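Local coordinates for N-alpha-acetyltransferase 35, NatC auxiliary subunit (PDB 6YGA), which serves as an auxiliary subunit of the yeast NatC N-terminal acetyltransferase, the complex that acetylates the N-terminal Met of the L-A virus Gag protein, at residues S88-I92 / L143-L148. Residue numbers count along the deposited sequence, not the author numbering.
Sequences SVAAI and LYDKVL
Val-89 lays its CG2 methyl over the face of the Tyr-144 ring, 3.8 Å from the ring centroid and 7° off the normal, a nearly ideal CH-pi contact. Val-89 CG2 also lies 3.8 Å from Leu-143 CB, and Val-89 CG1 meets Leu-148 CB at 4.2 Å, so this t-rotamer valine fills the gap between the first and last residues of 143-148. Both segments are helical, and their axes approach to 10.6 Å at a crossing angle of -42°, their N-to-C directions diverging by the same amount. The closest CA pair is Val-89 with Leu-148, 6.4 Å apart. Segment 88-92 makes a regular alpha turn, Ile-92 N to Ser-88 O at 2.8 Å; in 143-148 the turn widens to pi type, with Leu-148 N bonded to Leu-143 O at 2.8 Å. Three residues on from Val-89, Ile-92 (m, t) places CG2 3.8 Å from Leu-148 CD1 and CD1 4.3 Å from Tyr-144 CE2. Tyr-144, in the m rotamer, starts out sideways, yet its ring reaches back across the interface until OH sits 3.4 Å from Ser-88 CB; that hydroxyl hydrogen-bonds to the backbone O of Tyr-82, just ahead of helix 85-104. Tyr-119 of helix 118-129 packs on Ile-92, Tyr-144 and Leu-148, closing the buried cluster, while Lys-146, out of reach of 88-92, forms a salt bridge to Glu-202 of helix 193-209. With its apolar side chains spaced at i and i+3 along 88-92, this is helix-helix packing near the N-terminal ends of helices 85-104 and 142-167, in a helical part of the Mak10 family region.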
loop_
_atom_site.group_PDB
_atom_site.type_symbol
_atom_site.label_atom_id
_atom_site.label_comp_id
_atom_site.label_asym_id
_atom_site.label_seq_id
_atom_site.Cartn_x
_atom_site.Cartn_y
_atom_site.Cartn_z
ATOM N N SER B 88 -27.142 -23.606 14.366
ATOM C CA SER B 88 -26.274 -23.771 13.203
ATOM C C SER B 88 -26.426 -22.613 12.225
ATOM O O SER B 88 -25.426 -22.089 11.720
ATOM C CB SER B 88 -26.561 -25.103 12.509
ATOM O OG SER B 88 -26.004 -26.185 13.237
ATOM N N VAL B 89 -27.664 -22.200 11.940
ATOM C CA VAL B 89 -27.880 -21.060 11.052
ATOM C C VAL B 89 -27.272 -19.798 11.650
ATOM O O VAL B 89 -26.638 -19.003 10.947
ATOM C CB VAL B 89 -29.383 -20.892 10.755
ATOM C CG1 VAL B 89 -29.689 -19.478 10.278
ATOM C CG2 VAL B 89 -29.829 -21.911 9.713
ATOM N N ALA B 90 -27.433 -19.604 12.962
ATOM C CA ALA B 90 -26.824 -18.448 13.611
ATOM C C ALA B 90 -25.303 -18.518 13.554
ATOM O O ALA B 90 -24.636 -17.495 13.366
ATOM C CB ALA B 90 -27.306 -18.341 15.057
ATOM N N ALA B 91 -24.733 -19.716 13.709
ATOM C CA ALA B 91 -23.281 -19.851 13.630
ATOM C C ALA B 91 -22.781 -19.634 12.208
ATOM O O ALA B 91 -21.701 -19.065 12.005
ATOM C CB ALA B 91 -22.849 -21.220 14.150
ATOM N N ILE B 92 -23.545 -20.089 11.212
ATOM C CA ILE B 92 -23.180 -19.858 9.817
ATOM C C ILE B 92 -23.187 -18.366 9.505
ATOM O O ILE B 92 -22.236 -17.831 8.923
ATOM C CB ILE B 92 -24.126 -20.636 8.884
ATOM C CG1 ILE B 92 -23.846 -22.138 8.948
ATOM C CG2 ILE B 92 -23.997 -20.155 7.451
ATOM C CD1 ILE B 92 -24.823 -22.971 8.138
ATOM N N LEU B 143 -35.276 -21.977 8.518
ATOM C CA LEU B 143 -34.097 -21.207 8.897
ATOM C C LEU B 143 -33.038 -21.252 7.802
ATOM O O LEU B 143 -32.377 -20.241 7.526
ATOM C CB LEU B 143 -33.549 -21.734 10.222
ATOM C CG LEU B 143 -34.542 -21.691 11.388
ATOM C CD1 LEU B 143 -33.966 -22.414 12.588
ATOM C CD2 LEU B 143 -34.901 -20.254 11.745
ATOM N N TYR B 144 -32.878 -22.407 7.153
ATOM C CA TYR B 144 -31.888 -22.539 6.090
ATOM C C TYR B 144 -32.364 -21.911 4.786
ATOM O O TYR B 144 -31.588 -21.233 4.104
ATOM C CB TYR B 144 -31.549 -24.012 5.861
ATOM C CG TYR B 144 -30.629 -24.610 6.900
ATOM C CD1 TYR B 144 -31.132 -25.130 8.083
ATOM C CD2 TYR B 144 -29.254 -24.660 6.693
ATOM C CE1 TYR B 144 -30.296 -25.678 9.035
ATOM C CE2 TYR B 144 -28.409 -25.208 7.638
ATOM C CZ TYR B 144 -28.935 -25.714 8.808
ATOM O OH TYR B 144 -28.099 -26.260 9.755
ATOM N N ASP B 145 -33.631 -22.123 4.424
ATOM C CA ASP B 145 -34.098 -21.738 3.095
ATOM C C ASP B 145 -34.455 -20.257 3.015
ATOM O O ASP B 145 -34.191 -19.609 1.996
ATOM C CB ASP B 145 -35.298 -22.597 2.689
ATOM C CG ASP B 145 -34.995 -24.087 2.732
ATOM O OD1 ASP B 145 -34.084 -24.484 3.486
ATOM O OD2 ASP B 145 -35.662 -24.858 2.009
ATOM N N LYS B 146 -35.052 -19.702 4.070
ATOM C CA LYS B 146 -35.528 -18.324 4.055
ATOM C C LYS B 146 -34.639 -17.375 4.844
ATOM O O LYS B 146 -34.214 -16.343 4.313
ATOM C CB LYS B 146 -36.967 -18.258 4.595
ATOM C CG LYS B 146 -37.937 -17.507 3.689
ATOM C CD LYS B 146 -37.509 -16.053 3.503
ATOM C CE LYS B 146 -38.287 -15.354 2.388
ATOM N NZ LYS B 146 -37.910 -13.911 2.270
ATOM N N VAL B 147 -34.347 -17.689 6.107
ATOM C CA VAL B 147 -33.542 -16.787 6.927
ATOM C C VAL B 147 -32.100 -16.753 6.434
ATOM O O VAL B 147 -31.543 -15.682 6.167
ATOM C CB VAL B 147 -33.624 -17.193 8.409
ATOM C CG1 VAL B 147 -32.748 -16.284 9.261
ATOM C CG2 VAL B 147 -35.065 -17.149 8.884
ATOM N N LEU B 148 -31.475 -17.926 6.300
ATOM C CA LEU B 148 -30.080 -17.965 5.873
ATOM C C LEU B 148 -29.931 -17.522 4.423
ATOM O O LEU B 148 -28.939 -16.878 4.066
ATOM C CB LEU B 148 -29.509 -19.367 6.080
ATOM C CG LEU B 148 -28.015 -19.532 5.811
ATOM C CD1 LEU B 148 -27.217 -18.413 6.469
ATOM C CD2 LEU B 148 -27.543 -20.885 6.311
#